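Local structure of carbonic anhydrase (Synechocystis sp., 5SWC) at residues Q28-E32 and G33-S37; A98-E101 and Y102-A106. The protein catalyses the reversible hydration of carbon dioxide to hydrogencarbonate at a zinc centre, supplying carbon dioxide to RuBisCO inside the carboxysome. All coordinates share one frame; numbering follows the deposited sequence. Where two conformers were deposited one is given.

Contact 1 of 2, residues Q28-E32 and G33-S37; sequences QKFRE and GYFSS
Phe30 meets both Tyr34 and Phe35 where helix 19-32 breaks at Gly33 and helix 34-37 begins, a helix-to-helix junction in the N-terminal arm. With CG anti to the backbone N (chi1 166°), the Phe30 ring is set beside the following turn. One of its faces receives CB of Phe35 in a CH-pi contact, 4.2 Å from the ring centroid and 17° off the normal, while CE1 of Phe30 lies 4.0 Å from CD1 of Tyr34. The Phe35 ring presents an edge to Arg31 O, with CD2 3.6 Å from that oxygen. Gly33, the N-cap of the second helix, leaves helical geometry; its N makes a weak hydrogen bond to Lys29 O and a 3.3 Å hydrogen bond to Phe30 O. A water spans Lys29 O and Tyr34 N. Tyr34 OH is hydrogen-bonded to Glu72 OE1, and its ring stacks on His38. Leu67 of the second subunit packs on both Phe30 and Tyr34, and Arg31 NH2 is hydrogen-bonded to Gly208 O of that subunit. Phe30 O takes two donors from opposite faces of its carbonyl plane, Gly33 N and Phe35 N; the latter, 2.9 Å from Phe30 O, makes the straighter hydrogen bond (N-H...O angle 164°).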
ATOM      1  N   GLN A  28     -17.511  38.881  -9.351  1.00 19.68           N
ATOM      2  CA  GLN A  28     -17.717  40.287  -9.108  1.00 20.80           C
ATOM      3  C   GLN A  28     -19.091  40.534  -8.474  1.00 20.46           C
ATOM      4  O   GLN A  28     -19.244  41.412  -7.606  1.00 20.82           O
ATOM      5  CB  GLN A  28     -17.599  41.051 -10.426  1.00 24.10           C
ATOM      6  CG  GLN A  28     -17.788  42.513 -10.225  1.00 30.28           C
ATOM      7  CD  GLN A  28     -17.250  43.326 -11.376  1.00 42.04           C
ATOM      8  OE1 GLN A  28     -16.449  42.836 -12.165  1.00 56.59           O
ATOM      9  NE2 GLN A  28     -17.649  44.588 -11.454  1.00 42.35           N
ATOM     10  N   LYS A  29     -20.091  39.782  -8.908  1.00 20.01           N
ATOM     11  CA  LYS A  29     -21.407  39.907  -8.307  0.51 21.11           C
ATOM     12  C   LYS A  29     -21.382  39.523  -6.838  1.00 18.87           C
ATOM     13  O   LYS A  29     -21.995  40.198  -5.990  1.00 19.21           O
ATOM     14  CB  LYS A  29     -22.414  39.018  -8.994  0.51 19.76           C
ATOM     15  CG  LYS A  29     -22.586  39.237 -10.452  0.51 32.14           C
ATOM     16  CD  LYS A  29     -23.679  38.305 -10.891  0.51 36.89           C
ATOM     17  CE  LYS A  29     -23.388  37.738 -12.222  0.51 39.29           C
ATOM     18  NZ  LYS A  29     -23.426  38.872 -13.146  0.51 29.96           N
ATOM     19  N   PHE A  30     -20.669  38.446  -6.516  1.00 17.80           N
ATOM     20  CA  PHE A  30     -20.464  38.078  -5.115  1.00 17.07           C
ATOM     21  C   PHE A  30     -19.828  39.220  -4.322  1.00 17.71           C
ATOM     22  O   PHE A  30     -20.334  39.627  -3.262  1.00 17.89           O
ATOM     23  CB  PHE A  30     -19.610  36.819  -5.017  1.00 16.45           C
ATOM     24  CG  PHE A  30     -19.080  36.566  -3.650  1.00 15.70           C
ATOM     25  CD1 PHE A  30     -19.938  36.087  -2.659  1.00 16.58           C
ATOM     26  CD2 PHE A  30     -17.765  36.794  -3.354  1.00 17.47           C
ATOM     27  CE1 PHE A  30     -19.442  35.846  -1.388  1.00 16.04           C
ATOM     28  CE2 PHE A  30     -17.254  36.571  -2.061  1.00 16.61           C
ATOM     29  CZ  PHE A  30     -18.124  36.060  -1.102  1.00 16.68           C
ATOM     30  N   ARG A  31     -18.751  39.775  -4.841  1.00 18.31           N
ATOM     31  CA  ARG A  31     -18.011  40.787  -4.099  1.00 19.12           C
ATOM     32  C   ARG A  31     -18.879  42.019  -3.835  1.00 20.09           C
ATOM     33  O   ARG A  31     -18.801  42.622  -2.771  1.00 22.11           O
ATOM     34  CB  ARG A  31     -16.750  41.160  -4.835  1.00 21.34           C
ATOM     35  CG  ARG A  31     -15.919  42.219  -4.049  1.00 23.95           C
ATOM     36  CD  ARG A  31     -14.563  42.465  -4.642  1.00 31.01           C
ATOM     37  NE  ARG A  31     -14.595  42.624  -6.098  1.00 40.62           N
ATOM     38  CZ  ARG A  31     -14.299  41.637  -6.959  1.00 42.73           C
ATOM     39  NH1 ARG A  31     -14.364  41.853  -8.270  1.00 42.28           N
ATOM     40  NH2 ARG A  31     -13.952  40.419  -6.514  1.00 49.96           N
ATOM     41  N   GLU A  32     -19.682  42.415  -4.820  1.00 20.65           N
ATOM     42  CA  GLU A  32     -20.415  43.690  -4.694  1.00 21.86           C
ATOM     43  C   GLU A  32     -21.788  43.511  -4.033  1.00 21.59           C
ATOM     44  O   GLU A  32     -22.419  44.490  -3.617  1.00 22.56           O
ATOM     45  CB  GLU A  32     -20.550  44.354  -6.073  1.00 23.07           C
ATOM     46  CG  GLU A  32     -19.166  44.747  -6.595  1.00 25.16           C
ATOM     47  CD  GLU A  32     -19.171  45.316  -8.001  1.00 40.83           C
ATOM     48  OE1 GLU A  32     -20.225  45.295  -8.666  1.00 38.00           O
ATOM     49  OE2 GLU A  32     -18.097  45.772  -8.448  1.00 42.90           O
ATOM     50  N   GLY A  33     -22.207  42.259  -3.928  1.00 20.45           N
ATOM     51  CA  GLY A  33     -23.521  41.915  -3.374  1.00 20.39           C
ATOM     52  C   GLY A  33     -23.390  41.280  -2.016  1.00 19.71           C
ATOM     53  O   GLY A  33     -23.216  41.955  -1.026  1.00 20.21           O
ATOM     54  N   TYR A  34     -23.430  39.967  -1.983  1.00 18.73           N
ATOM     55  CA  TYR A  34     -23.372  39.208  -0.736  1.00 18.26           C
ATOM     56  C   TYR A  34     -22.181  39.540   0.142  1.00 18.25           C
ATOM     57  O   TYR A  34     -22.347  39.685   1.355  1.00 18.70           O
ATOM     58  CB  TYR A  34     -23.339  37.730  -1.051  1.00 19.43           C
ATOM     59  CG  TYR A  34     -23.606  36.833   0.117  1.00 18.41           C
ATOM     60  CD1 TYR A  34     -22.607  36.446   0.967  1.00 18.05           C
ATOM     61  CD2 TYR A  34     -24.892  36.408   0.359  1.00 22.54           C
ATOM     62  CE1 TYR A  34     -22.870  35.611   2.052  1.00 22.11           C
ATOM     63  CE2 TYR A  34     -25.168  35.560   1.423  1.00 25.65           C
ATOM     64  CZ  TYR A  34     -24.154  35.189   2.267  1.00 26.44           C
ATOM     65  OH  TYR A  34     -24.441  34.330   3.330  1.00 32.50           O
ATOM     66  N   PHE A  35     -20.995  39.674  -0.429  1.00 18.02           N
ATOM     67  CA  PHE A  35     -19.812  39.997   0.356  1.00 18.30           C
ATOM     68  C   PHE A  35     -20.018  41.321   1.071  1.00 19.49           C
ATOM     69  O   PHE A  35     -19.718  41.458   2.233  1.00 21.42           O
ATOM     70  CB  PHE A  35     -18.572  40.051  -0.531  1.00 19.12           C
ATOM     71  CG  PHE A  35     -17.346  40.495   0.206  1.00 19.08           C
ATOM     72  CD1 PHE A  35     -16.669  39.620   1.011  1.00 19.84           C
ATOM     73  CD2 PHE A  35     -16.919  41.779   0.123  1.00 25.41           C
ATOM     74  CE1 PHE A  35     -15.533  40.044   1.716  1.00 21.18           C
ATOM     75  CE2 PHE A  35     -15.794  42.208   0.827  1.00 29.60           C
ATOM     76  CZ  PHE A  35     -15.121  41.314   1.611  1.00 24.87           C
ATOM     77  N   SER A  36     -20.539  42.321   0.383  1.00 20.21           N
ATOM     78  CA  SER A  36     -20.787  43.608   1.033  1.00 21.49           C
ATOM     79  C   SER A  36     -21.759  43.537   2.238  1.00 24.77           C
ATOM     80  O   SER A  36     -21.500  44.076   3.335  1.00 24.60           O
ATOM     81  CB  SER A  36     -21.303  44.563  -0.003  1.00 23.47           C
ATOM     82  OG  SER A  36     -21.541  45.812   0.596  1.00 30.22           O
ATOM     83  N   SER A  37     -22.846  42.805   2.084  1.00 21.81           N
ATOM     84  CA  SER A  37     -23.817  42.725   3.151  1.00 21.88           C
ATOM     85  C   SER A  37     -23.340  41.842   4.287  1.00 20.84           C
ATOM     86  O   SER A  37     -23.862  41.945   5.386  1.00 24.95           O
ATOM     87  CB  SER A  37     -25.194  42.293   2.648  1.00 25.67           C
ATOM     88  OG  SER A  37     -25.049  41.126   1.896  1.00 23.32           O
TER
HETATM   89  O   HOH W   1     -24.045  38.693  -4.440  1.00 23.98           O

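Contact 2 of 2, residues A98-E101 and Y102-A106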
ATOM      1  N   ALA A  98      -8.139  12.302   6.619  1.00 12.13           N
ATOM      2  CA  ALA A  98      -7.446  13.506   7.044  1.00 13.24           C
ATOM      3  C   ALA A  98      -8.382  14.670   7.291  1.00 12.81           C
ATOM      4  O   ALA A  98      -8.240  15.413   8.268  1.00 13.31           O
ATOM      5  CB  ALA A  98      -6.395  13.883   6.022  1.00 14.27           C
ATOM      6  N   ALA A  99      -9.319  14.892   6.383  1.00 12.16           N
ATOM      7  CA  ALA A  99     -10.233  16.014   6.526  1.00 11.15           C
ATOM      8  C   ALA A  99     -11.129  15.837   7.750  1.00 12.03           C
ATOM      9  O   ALA A  99     -11.379  16.776   8.493  1.00 13.16           O
ATOM     10  CB  ALA A  99     -11.032  16.201   5.291  1.00 11.75           C
ATOM     11  N   MET A 100     -11.604  14.624   7.935  1.00 12.36           N
ATOM     12  CA  MET A 100     -12.433  14.334   9.102  0.68 10.87           C
ATOM     13  C   MET A 100     -11.610  14.540  10.371  1.00 12.11           C
ATOM     14  O   MET A 100     -12.076  15.154  11.334  1.00 13.40           O
ATOM     15  CB  MET A 100     -12.998  12.899   9.002  0.68 10.48           C
ATOM     16  CG  MET A 100     -13.786  12.396  10.209  0.68 12.53           C
ATOM     17  SD  MET A 100     -12.754  11.968  11.657  0.68 14.47           S
ATOM     18  CE  MET A 100     -11.867  10.548  11.014  0.68 14.59           C
ATOM     19  N   GLU A 101     -10.368  14.061  10.384  1.00 12.96           N
ATOM     20  CA  GLU A 101      -9.522  14.219  11.560  1.00 13.38           C
ATOM     21  C   GLU A 101      -9.276  15.690  11.875  1.00 13.78           C
ATOM     22  O   GLU A 101      -9.334  16.122  13.027  1.00 15.31           O
ATOM     23  CB  GLU A 101      -8.186  13.519  11.343  1.00 13.95           C
ATOM     24  CG  GLU A 101      -7.303  13.540  12.578  1.00 16.63           C
ATOM     25  CD  GLU A 101      -5.990  12.891  12.308  1.00 17.77           C
ATOM     26  OE1 GLU A 101      -5.205  13.542  11.632  1.00 16.98           O
ATOM     27  OE2 GLU A 101      -5.760  11.736  12.732  1.00 18.79           O
ATOM     28  N   TYR A 102      -9.024  16.470  10.837  1.00 13.25           N
ATOM     29  CA  TYR A 102      -8.855  17.919  11.069  1.00 15.04           C
ATOM     30  C   TYR A 102     -10.100  18.535  11.694  1.00 14.85           C
ATOM     31  O   TYR A 102     -10.011  19.295  12.662  1.00 15.78           O
ATOM     32  CB  TYR A 102      -8.471  18.618   9.767  1.00 15.41           C
ATOM     33  CG  TYR A 102      -8.041  20.044   9.974  1.00 15.38           C
ATOM     34  CD1 TYR A 102      -6.778  20.348  10.464  1.00 20.67           C
ATOM     35  CD2 TYR A 102      -8.915  21.081   9.754  1.00 15.53           C
ATOM     36  CE1 TYR A 102      -6.402  21.675  10.697  1.00 19.94           C
ATOM     37  CE2 TYR A 102      -8.535  22.380   9.962  1.00 17.39           C
ATOM     38  CZ  TYR A 102      -7.297  22.679  10.427  1.00 19.12           C
ATOM     39  OH  TYR A 102      -6.959  24.014  10.661  1.00 21.99           O
ATOM     40  N   ALA A 103     -11.240  18.198  11.146  1.00 13.46           N
ATOM     41  CA  ALA A 103     -12.518  18.728  11.645  1.00 13.66           C
ATOM     42  C   ALA A 103     -12.767  18.375  13.130  1.00 15.90           C
ATOM     43  O   ALA A 103     -13.192  19.203  13.937  1.00 16.93           O
ATOM     44  CB  ALA A 103     -13.641  18.213  10.763  1.00 14.69           C
ATOM     45  N   LEU A 104     -12.511  17.119  13.479  1.00 14.63           N
ATOM     46  CA  LEU A 104     -12.780  16.665  14.836  1.00 16.61           C
ATOM     47  C   LEU A 104     -11.719  17.097  15.821  1.00 18.88           C
ATOM     48  O   LEU A 104     -12.041  17.526  16.934  1.00 23.49           O
ATOM     49  CB  LEU A 104     -12.908  15.138  14.857  1.00 19.58           C
ATOM     50  CG  LEU A 104     -14.328  14.606  14.762  1.00 30.08           C
ATOM     51  CD1 LEU A 104     -14.820  14.839  13.359  1.00 41.12           C
ATOM     52  CD2 LEU A 104     -14.369  13.124  15.097  1.00 40.89           C
ATOM     53  N   VAL A 105     -10.449  17.023  15.436  1.00 16.68           N
ATOM     54  CA  VAL A 105      -9.363  17.242  16.369  1.00 19.14           C
ATOM     55  C   VAL A 105      -8.909  18.702  16.418  1.00 20.27           C
ATOM     56  O   VAL A 105      -8.723  19.262  17.496  1.00 27.13           O
ATOM     57  CB  VAL A 105      -8.177  16.319  16.050  1.00 18.78           C
ATOM     58  CG1 VAL A 105      -7.054  16.591  17.017  1.00 21.52           C
ATOM     59  CG2 VAL A 105      -8.638  14.862  16.159  1.00 21.02           C
ATOM     60  N   ALA A 106      -8.712  19.316  15.263  1.00 19.43           N
ATOM     61  CA  ALA A 106      -8.285  20.710  15.206  1.00 20.56           C
ATOM     62  C   ALA A 106      -9.457  21.671  15.385  1.00 19.91           C
ATOM     63  O   ALA A 106      -9.289  22.732  16.038  1.00 23.78           O
ATOM     64  CB  ALA A 106      -7.585  20.985  13.912  1.00 22.52           C
TER
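Met100 and Leu104, one turn apart on helix 95-106, cross at a slant, with the thioether laid against the leucine's branched end. SD of Met100 is 3.9 Å from CD1 of Leu104 and nearly as close to CD2, so the sulfur touches both methyls. Met100 starts out with CG trans to its own nitrogen (chi1 175°), then bends at chi2 (-74°) and chi3, which carries SD toward Leu104. Leu104 itself has an unusual chi1 of -95°, and its CD1 comes within 3.4 Å of Met100 O. Ile187 of helix 185-193 packs on both residues.

Glu101 and Val105 are arranged differently: they run side by side and point the same way, CG of Glu101 lying 4.0 Å from CG2 of Val105. Beyond CG the glutamate chain stays extended and delivers its carboxylate to the second subunit, where OE1 accepts a hydrogen bond from Val139 N and a weak one from Leu138 N.

Around from these pairs, CB of Ala106 sits 3.5 Å above one face of the Tyr102 ring, displaced toward its rim, and Tyr102 also meets Phe77 of strand 76-81. Four successive i to i+4 hydrogen bonds link the two segments, from Tyr102 N to Ala98 O (2.9 Å) through Val105 N to Glu101 O (2.8 Å), and the helix takes on a wider pi-type turn over 102-106. The arrangement is that of a buried helix packed against the sheet of the alpha/beta fold of beta-class carbonic anhydrases.

How the contacts relate
Contact 1 is a surface contact whose centre lies about 29 Å from the centre of the chain, whereas contact 2 is buried, its centre about 15 Å from that point. Their centres lie 30 Å apart and their nearest atoms about 20 Å, so neither touches the other. Contact 1 spans two helices, 19-32 and 34-37, and combines aromatic packing with a water bridge at a helix break. Contact 2 stays within helix 95-106, where sulfur, aliphatic and aromatic contacts accompany a run of i to i+4 backbone hydrogen bonds. Both reach the second subunit through a polar side chain: the guanidinium of Arg31 donates to a backbone carbonyl, while the carboxylate of Glu101 accepts from backbone N-H groups.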